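Local coordinates for pyroglutamyl-peptidase I (Fervidobacterium islandicum, PDB 6LTQ), which catalyses the removal of amino-terminal pyroglutamate from peptides, probably by the cysteine-peptidase mechanism of its family, at residues E93-N98 with V147-G152; M126-I131 with P173-F178. All coordinates share one frame; numbering follows the deposited sequence.

Contact 1. Residues E93-N98 with V147-G152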
ATOM      1  N   GLU D  93       4.562 -16.655  -9.979  1.00  9.94           N
ATOM      2  CA  GLU D  93       3.132 -16.940 -10.025  1.00 10.68           C
ATOM      3  C   GLU D  93       2.877 -18.440  -9.932  1.00 20.55           C
ATOM      4  O   GLU D  93       3.361 -19.221 -10.759  1.00 14.32           O
ATOM      5  CB  GLU D  93       2.525 -16.367 -11.303  1.00 12.55           C
ATOM      6  CG  GLU D  93       2.639 -14.850 -11.399  1.00 15.96           C
ATOM      7  CD  GLU D  93       1.740 -14.099 -10.411  1.00 19.37           C
ATOM      8  OE1 GLU D  93       0.999 -14.745  -9.626  1.00 13.42           O
ATOM      9  OE2 GLU D  93       1.745 -12.847 -10.459  1.00 17.16           O
ATOM     10  N   ARG D  94       2.085 -18.843  -8.942  1.00 14.34           N
ATOM     11  CA  ARG D  94       1.823 -20.254  -8.738  1.00 12.92           C
ATOM     12  C   ARG D  94       0.550 -20.733  -9.410  1.00  9.08           C
ATOM     13  O   ARG D  94       0.401 -21.947  -9.615  1.00 15.46           O
ATOM     14  CB  ARG D  94       1.740 -20.552  -7.231  1.00 13.19           C
ATOM     15  CG  ARG D  94       1.839 -22.016  -6.878  1.00 20.38           C
ATOM     16  CD  ARG D  94       2.090 -22.226  -5.418  1.00 15.26           C
ATOM     17  NE  ARG D  94       2.468 -23.613  -5.140  1.00 24.80           N
ATOM     18  CZ  ARG D  94       2.876 -24.059  -3.958  1.00 19.69           C
ATOM     19  NH1 ARG D  94       2.962 -23.235  -2.918  1.00 24.79           N
ATOM     20  NH2 ARG D  94       3.215 -25.339  -3.818  1.00 35.40           N
ATOM     21  N   VAL D  95      -0.389 -19.831  -9.713  1.00 11.88           N
ATOM     22  CA  VAL D  95      -1.753 -20.201 -10.099  1.00 12.81           C
ATOM     23  C   VAL D  95      -2.110 -19.525 -11.411  1.00 14.23           C
ATOM     24  O   VAL D  95      -1.949 -18.305 -11.547  1.00 16.04           O
ATOM     25  CB  VAL D  95      -2.784 -19.786  -9.029  1.00 17.85           C
ATOM     26  CG1 VAL D  95      -4.213 -20.068  -9.517  1.00 15.26           C
ATOM     27  CG2 VAL D  95      -2.510 -20.486  -7.721  1.00 14.84           C
ATOM     28  N   ALA D  96      -2.647 -20.305 -12.359  1.00 12.63           N
ATOM     29  CA  ALA D  96      -3.232 -19.768 -13.581  1.00 16.22           C
ATOM     30  C   ALA D  96      -4.693 -20.179 -13.627  1.00 12.00           C
ATOM     31  O   ALA D  96      -5.009 -21.350 -13.421  1.00 15.69           O
ATOM     32  CB  ALA D  96      -2.487 -20.280 -14.830  1.00 14.96           C
ATOM     33  N   ILE D  97      -5.584 -19.237 -13.901  1.00 15.03           N
ATOM     34  CA  ILE D  97      -7.004 -19.541 -13.844  1.00 15.73           C
ATOM     35  C   ILE D  97      -7.628 -19.440 -15.230  1.00 20.25           C
ATOM     36  O   ILE D  97      -7.168 -18.709 -16.108  1.00 17.90           O
ATOM     37  CB  ILE D  97      -7.748 -18.636 -12.844  1.00 18.26           C
ATOM     38  CG1 ILE D  97      -7.685 -17.187 -13.304  1.00 19.76           C
ATOM     39  CG2 ILE D  97      -7.146 -18.792 -11.441  1.00 24.72           C
ATOM     40  CD1 ILE D  97      -8.797 -16.345 -12.701  1.00 29.91           C
ATOM     41  N   ASN D  98      -8.738 -20.154 -15.395  1.00 20.65           N
ATOM     42  CA  ASN D  98      -9.406 -20.295 -16.694  1.00 19.58           C
ATOM     43  C   ASN D  98     -10.378 -19.138 -16.938  1.00 24.10           C
ATOM     44  O   ASN D  98     -11.593 -19.311 -17.025  1.00 23.44           O
ATOM     45  CB  ASN D  98     -10.117 -21.639 -16.747  1.00 23.74           C
ATOM     46  CG  ASN D  98     -10.658 -21.964 -18.134  1.00 30.70           C
ATOM     47  OD1 ASN D  98     -10.312 -21.313 -19.120  1.00 20.91           O
ATOM     48  ND2 ASN D  98     -11.511 -22.972 -18.207  1.00 26.12           N
ATOM     49  N   VAL D 147       6.176 -15.462  -3.687  1.00 12.16           N
ATOM     50  CA  VAL D 147       5.216 -16.286  -4.405  1.00 12.61           C
ATOM     51  C   VAL D 147       3.867 -15.588  -4.404  1.00 18.63           C
ATOM     52  O   VAL D 147       3.382 -15.139  -3.352  1.00 15.54           O
ATOM     53  CB  VAL D 147       5.117 -17.689  -3.782  1.00 13.34           C
ATOM     54  CG1 VAL D 147       4.009 -18.495  -4.463  1.00 10.51           C
ATOM     55  CG2 VAL D 147       6.469 -18.405  -3.901  1.00 16.21           C
ATOM     56  N   SER D 148       3.248 -15.525  -5.575  1.00  9.48           N
ATOM     57  CA  SER D 148       1.950 -14.908  -5.778  1.00 14.70           C
ATOM     58  C   SER D 148       0.944 -15.979  -6.175  1.00 13.36           C
ATOM     59  O   SER D 148       1.301 -16.985  -6.803  1.00 12.16           O
ATOM     60  CB  SER D 148       2.029 -13.827  -6.876  1.00 14.71           C
ATOM     61  OG  SER D 148       0.739 -13.479  -7.371  1.00 12.02           O
ATOM     62  N   TYR D 149      -0.320 -15.764  -5.806  1.00  9.00           N
ATOM     63  CA  TYR D 149      -1.378 -16.720  -6.111  1.00 11.33           C
ATOM     64  C   TYR D 149      -2.419 -16.167  -7.065  1.00 13.70           C
ATOM     65  O   TYR D 149      -3.437 -16.827  -7.306  1.00 12.53           O
ATOM     66  CB  TYR D 149      -2.039 -17.216  -4.814  1.00 13.26           C
ATOM     67  CG  TYR D 149      -1.098 -18.112  -4.074  1.00 13.25           C
ATOM     68  CD1 TYR D 149      -0.050 -17.595  -3.326  1.00 15.57           C
ATOM     69  CD2 TYR D 149      -1.225 -19.496  -4.167  1.00 15.68           C
ATOM     70  CE1 TYR D 149       0.859 -18.468  -2.661  1.00 15.78           C
ATOM     71  CE2 TYR D 149      -0.357 -20.339  -3.536  1.00 14.28           C
ATOM     72  CZ  TYR D 149       0.680 -19.832  -2.787  1.00 14.24           C
ATOM     73  OH  TYR D 149       1.540 -20.711  -2.160  1.00 23.69           O
ATOM     74  N   THR D 150      -2.204 -14.980  -7.624  1.00 12.82           N
ATOM     75  CA  THR D 150      -3.028 -14.534  -8.735  1.00 12.70           C
ATOM     76  C   THR D 150      -2.143 -13.781  -9.714  1.00 18.72           C
ATOM     77  O   THR D 150      -1.439 -12.835  -9.335  1.00 14.80           O
ATOM     78  CB  THR D 150      -4.208 -13.661  -8.279  1.00 15.24           C
ATOM     79  OG1 THR D 150      -4.809 -13.076  -9.439  1.00 15.49           O
ATOM     80  CG2 THR D 150      -3.765 -12.547  -7.348  1.00 14.51           C
ATOM     81  N   ALA D 151      -2.165 -14.224 -10.971  1.00 14.11           N
ATOM     82  CA  ALA D 151      -1.442 -13.563 -12.051  1.00 15.17           C
ATOM     83  C   ALA D 151      -2.347 -12.632 -12.843  1.00 18.10           C
ATOM     84  O   ALA D 151      -2.030 -12.263 -13.985  1.00 17.24           O
ATOM     85  CB  ALA D 151      -0.796 -14.617 -12.959  1.00 16.25           C
ATOM     86  N   GLY D 152      -3.469 -12.243 -12.264  1.00 14.89           N
ATOM     87  CA  GLY D 152      -4.437 -11.458 -12.984  1.00 15.41           C
ATOM     88  C   GLY D 152      -5.290 -12.336 -13.882  1.00 16.58           C
ATOM     89  O   GLY D 152      -5.262 -13.578 -13.822  1.00 14.85           O
TER
HETATM   90  O   HOH W   1      -3.766 -16.366 -11.923  1.00 14.47           O
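Ser148 OG donates to Glu93 OE1 at 2.6 Å, arriving on the syn side of the carboxylate but 33° out of its plane. The Glu93 chain bends at chi2 (-70°), and Ala151 CB packs against its CD at 3.6 Å. Thr150 O lies 3.1 Å from Glu93 OE1, two acceptors with no hydrogen bond between them; Arg91, which bonds Thr150 O and forms a salt bridge with Glu93 OE2, probably makes this tolerable. Glu93 OE2 also bonds His180. An alanine here would probably leave Ser148 OG, Arg91 and His180 without their shared acceptor group, and a gap beside Ala151 CB where CG and CD had been. The backbones of Glu93 and Ser148 form a parallel beta bridge, in which Arg94 N donates to Ser148 O at 2.9 Å. Arg94 and Tyr149 run side by side, and Arg94 NH1 reaches Tyr149 OH at 3.0 Å, while Arg94 NH2 forms a salt bridge with Asp114 of the second subunit. Val95 CG2 touches Tyr149 CD2 at 3.9 Å, and a water accepting from Ala151 N sits 2.7 Å from Val95 O. Strand 90-97 thus has 145-148 as a parallel neighbour, with helix 131-140 packing on Val147 and helix 158-170 on Ala96.

Contact 2. Residues M126-I131 with P173-F178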
ATOM      1  N   MET D 126      -2.162 -25.169 -11.021  1.00 13.24           N
ATOM      2  CA  MET D 126      -0.970 -24.699 -10.336  1.00 17.62           C
ATOM      3  C   MET D 126       0.251 -25.231 -11.060  1.00 21.79           C
ATOM      4  O   MET D 126       0.205 -26.329 -11.618  1.00 17.89           O
ATOM      5  CB  MET D 126      -0.944 -25.156  -8.874  1.00 17.24           C
ATOM      6  CG  MET D 126      -1.817 -24.299  -7.959  1.00 17.98           C
ATOM      7  SD  MET D 126      -1.733 -24.778  -6.224  1.00 24.60           S
ATOM      8  CE  MET D 126      -2.816 -26.222  -6.219  1.00 18.28           C
ATOM      9  N   THR D 127       1.338 -24.446 -11.061  1.00 16.24           N
ATOM     10  CA  THR D 127       2.603 -24.950 -11.594  1.00 20.24           C
ATOM     11  C   THR D 127       3.072 -26.158 -10.796  1.00 21.99           C
ATOM     12  O   THR D 127       2.795 -26.300  -9.601  1.00 19.17           O
ATOM     13  CB  THR D 127       3.714 -23.883 -11.574  1.00 22.68           C
ATOM     14  OG1 THR D 127       4.897 -24.421 -12.194  1.00 18.93           O
ATOM     15  CG2 THR D 127       4.073 -23.501 -10.133  1.00 13.05           C
ATOM     16  N   ARG D 128       3.766 -27.062 -11.485  1.00 23.07           N
ATOM     17  CA  ARG D 128       4.423 -28.168 -10.818  1.00 19.88           C
ATOM     18  C   ARG D 128       5.891 -27.892 -10.552  1.00 22.33           C
ATOM     19  O   ARG D 128       6.555 -28.713  -9.916  1.00 21.60           O
ATOM     20  CB  ARG D 128       4.262 -29.452 -11.641  1.00 27.79           C
ATOM     21  CG  ARG D 128       2.821 -29.716 -12.060  1.00 35.47           C
ATOM     22  CD  ARG D 128       2.677 -31.065 -12.770  1.00 46.07           C
ATOM     23  NE  ARG D 128       3.434 -31.129 -14.019  1.00 48.62           N
ATOM     24  CZ  ARG D 128       4.500 -31.904 -14.211  1.00 44.31           C
ATOM     25  NH1 ARG D 128       4.956 -32.684 -13.232  1.00 43.77           N
ATOM     26  NH2 ARG D 128       5.122 -31.892 -15.383  1.00 48.78           N
ATOM     27  N   VAL D 129       6.401 -26.744 -11.001  1.00 16.35           N
ATOM     28  CA  VAL D 129       7.755 -26.325 -10.651  1.00 19.40           C
ATOM     29  C   VAL D 129       7.824 -26.084  -9.147  1.00 23.85           C
ATOM     30  O   VAL D 129       6.847 -25.653  -8.518  1.00 22.89           O
ATOM     31  CB  VAL D 129       8.131 -25.053 -11.443  1.00 24.12           C
ATOM     32  CG1 VAL D 129       9.508 -24.514 -11.058  1.00 25.49           C
ATOM     33  CG2 VAL D 129       8.043 -25.302 -12.948  1.00 17.96           C
ATOM     34  N   LYS D 130       8.985 -26.372  -8.558  1.00 17.42           N
ATOM     35  CA  LYS D 130       9.195 -26.190  -7.122  1.00 17.31           C
ATOM     36  C   LYS D 130       9.334 -24.695  -6.836  1.00 18.40           C
ATOM     37  O   LYS D 130      10.426 -24.149  -6.680  1.00 16.75           O
ATOM     38  CB  LYS D 130      10.413 -26.963  -6.656  1.00 24.56           C
ATOM     39  CG  LYS D 130      10.314 -28.462  -6.911  1.00 35.23           C
ATOM     40  CD  LYS D 130      11.624 -29.140  -6.561  1.00 27.22           C
ATOM     41  CE  LYS D 130      11.736 -29.373  -5.061  1.00 47.51           C
ATOM     42  NZ  LYS D 130      11.303 -30.747  -4.668  1.00 70.18           N
ATOM     43  N   ILE D 131       8.187 -24.018  -6.784  1.00 18.97           N
ATOM     44  CA  ILE D 131       8.205 -22.563  -6.828  1.00 19.51           C
ATOM     45  C   ILE D 131       8.776 -21.968  -5.542  1.00 18.43           C
ATOM     46  O   ILE D 131       9.436 -20.917  -5.580  1.00 17.48           O
ATOM     47  CB  ILE D 131       6.792 -22.044  -7.162  1.00 18.89           C
ATOM     48  CG1 ILE D 131       6.805 -20.533  -7.418  1.00 17.70           C
ATOM     49  CG2 ILE D 131       5.759 -22.445  -6.097  1.00 21.77           C
ATOM     50  CD1 ILE D 131       5.492 -20.045  -8.049  1.00 15.05           C
ATOM     51  N   PRO D 173       4.347 -28.194 -22.933  1.00 35.01           N
ATOM     52  CA  PRO D 173       5.664 -28.419 -22.293  1.00 24.52           C
ATOM     53  C   PRO D 173       5.590 -29.362 -21.066  1.00 23.12           C
ATOM     54  O   PRO D 173       4.459 -29.579 -20.678  1.00 28.76           O
ATOM     55  CB  PRO D 173       6.068 -26.992 -21.881  1.00 28.27           C
ATOM     56  CG  PRO D 173       4.763 -26.281 -21.640  1.00 31.33           C
ATOM     57  CD  PRO D 173       3.811 -26.836 -22.676  1.00 28.53           C
ATOM     58  N   LYS D 174       6.667 -29.928 -20.513  1.00 21.94           N
ATOM     59  CA  LYS D 174       6.554 -30.678 -19.269  1.00 23.75           C
ATOM     60  C   LYS D 174       6.246 -29.767 -18.073  1.00 34.83           C
ATOM     61  O   LYS D 174       5.586 -30.187 -17.102  1.00 28.13           O
ATOM     62  CB  LYS D 174       7.834 -31.480 -19.116  1.00 31.16           C
ATOM     63  CG  LYS D 174       7.770 -32.827 -19.836  1.00 54.99           C
ATOM     64  CD  LYS D 174       7.392 -32.896 -21.269  1.00 63.06           C
ATOM     65  CE  LYS D 174       7.067 -34.382 -21.346  1.00 67.24           C
ATOM     66  NZ  LYS D 174       6.071 -34.646 -22.326  1.00 66.46           N
ATOM     67  N   HIS D 175       6.770 -28.541 -18.100  1.00 25.32           N
ATOM     68  CA  HIS D 175       6.596 -27.626 -16.982  1.00 23.63           C
ATOM     69  C   HIS D 175       6.356 -26.223 -17.515  1.00 27.02           C
ATOM     70  O   HIS D 175       6.779 -25.868 -18.620  1.00 24.25           O
ATOM     71  CB  HIS D 175       7.826 -27.630 -16.061  1.00 25.34           C
ATOM     72  CG  HIS D 175       7.882 -28.765 -15.081  1.00 28.91           C
ATOM     73  ND1 HIS D 175       6.958 -28.920 -14.069  1.00 27.25           N
ATOM     74  CD2 HIS D 175       8.793 -29.756 -14.910  1.00 32.87           C
ATOM     75  CE1 HIS D 175       7.276 -29.974 -13.340  1.00 32.98           C
ATOM     76  NE2 HIS D 175       8.389 -30.497 -13.825  1.00 34.88           N
ATOM     77  N   ALA D 176       5.676 -25.419 -16.716  1.00 18.21           N
ATOM     78  CA  ALA D 176       5.569 -24.011 -17.021  1.00 15.56           C
ATOM     79  C   ALA D 176       5.610 -23.230 -15.718  1.00 21.94           C
ATOM     80  O   ALA D 176       5.111 -23.700 -14.689  1.00 18.62           O
ATOM     81  CB  ALA D 176       4.293 -23.710 -17.786  1.00 22.95           C
ATOM     82  N   LEU D 177       6.264 -22.069 -15.773  1.00 17.85           N
ATOM     83  CA  LEU D 177       6.316 -21.119 -14.665  1.00 18.31           C
ATOM     84  C   LEU D 177       6.156 -19.716 -15.238  1.00 27.17           C
ATOM     85  O   LEU D 177       6.717 -19.404 -16.299  1.00 18.79           O
ATOM     86  CB  LEU D 177       7.638 -21.247 -13.883  1.00 16.34           C
ATOM     87  CG  LEU D 177       7.902 -20.283 -12.711  1.00 16.83           C
ATOM     88  CD1 LEU D 177       6.870 -20.455 -11.570  1.00 19.25           C
ATOM     89  CD2 LEU D 177       9.304 -20.450 -12.178  1.00 17.73           C
ATOM     90  N   PHE D 178       5.379 -18.867 -14.558  1.00 14.14           N
ATOM     91  CA  PHE D 178       5.238 -17.473 -14.961  1.00 15.94           C
ATOM     92  C   PHE D 178       5.913 -16.586 -13.921  1.00 16.86           C
ATOM     93  O   PHE D 178       5.707 -16.768 -12.717  1.00 14.13           O
ATOM     94  CB  PHE D 178       3.773 -17.061 -15.135  1.00 15.66           C
ATOM     95  CG  PHE D 178       3.625 -15.798 -15.914  1.00 18.99           C
ATOM     96  CD1 PHE D 178       3.919 -14.562 -15.333  1.00 13.84           C
ATOM     97  CD2 PHE D 178       3.275 -15.834 -17.252  1.00 19.82           C
ATOM     98  CE1 PHE D 178       3.847 -13.392 -16.070  1.00 17.33           C
ATOM     99  CE2 PHE D 178       3.196 -14.669 -17.988  1.00 15.55           C
ATOM    100  CZ  PHE D 178       3.486 -13.449 -17.404  1.00 17.36           C
TER
HETATM  101  O   HOH W   2       4.675 -27.245 -14.367  1.00 21.15           O
HETATM  102  O   HOH W   3       3.022 -29.004 -15.645  1.00 27.44           O
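An ST turn at Thr127, in the loop between strand 124-126 and helix 131-140, meets strand 175-181 through Ala176: Thr127 OG1 donates to Ala176 O at 2.6 Å. With OG1 anti to its own backbone N (chi1 -176°), the same hydroxyl oxygen also accepts from Val129 N at 3.0 Å, so one group closes the turn and ties it to the strand. Further along, the guanidinium of Arg128 lies flat on one face of the His175 ring, centres 4.1 Å apart and planes 19° apart, in an offset stack displaced toward the rim. Arg128 NH2 also approaches Lys174 O, at a very short 2.5 Å whose exact length is doubtful. In the fold, strand 175-181 runs parallel to 77-83 on one side and antiparallel to 90-97 on the other. A water in the plane of the His175 ring lies 2.8 Å from ND1 and accepts from Arg128 N and Ala176 N, joining turn, imidazole and strand. The apolar part follows: Val129 CG2 rests 3.9 Å from His175 CB, and Ile131 CD1, at the start of the helix, touches Leu177 CD1 at 3.8 Å, with Phe220 against Val129.

Contact 1 and contact 2 share one sheet, their centres about 11 Å apart. They meet directly where strands 90-97 and 175-181 run antiparallel, Glu93 N lying 3.0 Å from Phe178 O. Arg94 O lies 3.0 Å from Thr127 N, just past strand 124-126, the other antiparallel neighbour; both are probable hydrogen bonds. Ile131 CD1 packs 3.5 Å from Glu93 O. The join bears on the probable active site: Glu93 bonds His180, two residues past 173-178, and Cys156, found as cysteinesulfonic acid, lies four residues further along the chain than 147-152. This is consistent with the Cys-His-Glu triad of the family, in which contact 1 would supply the acid and strand 175-181 of contact 2 the histidine.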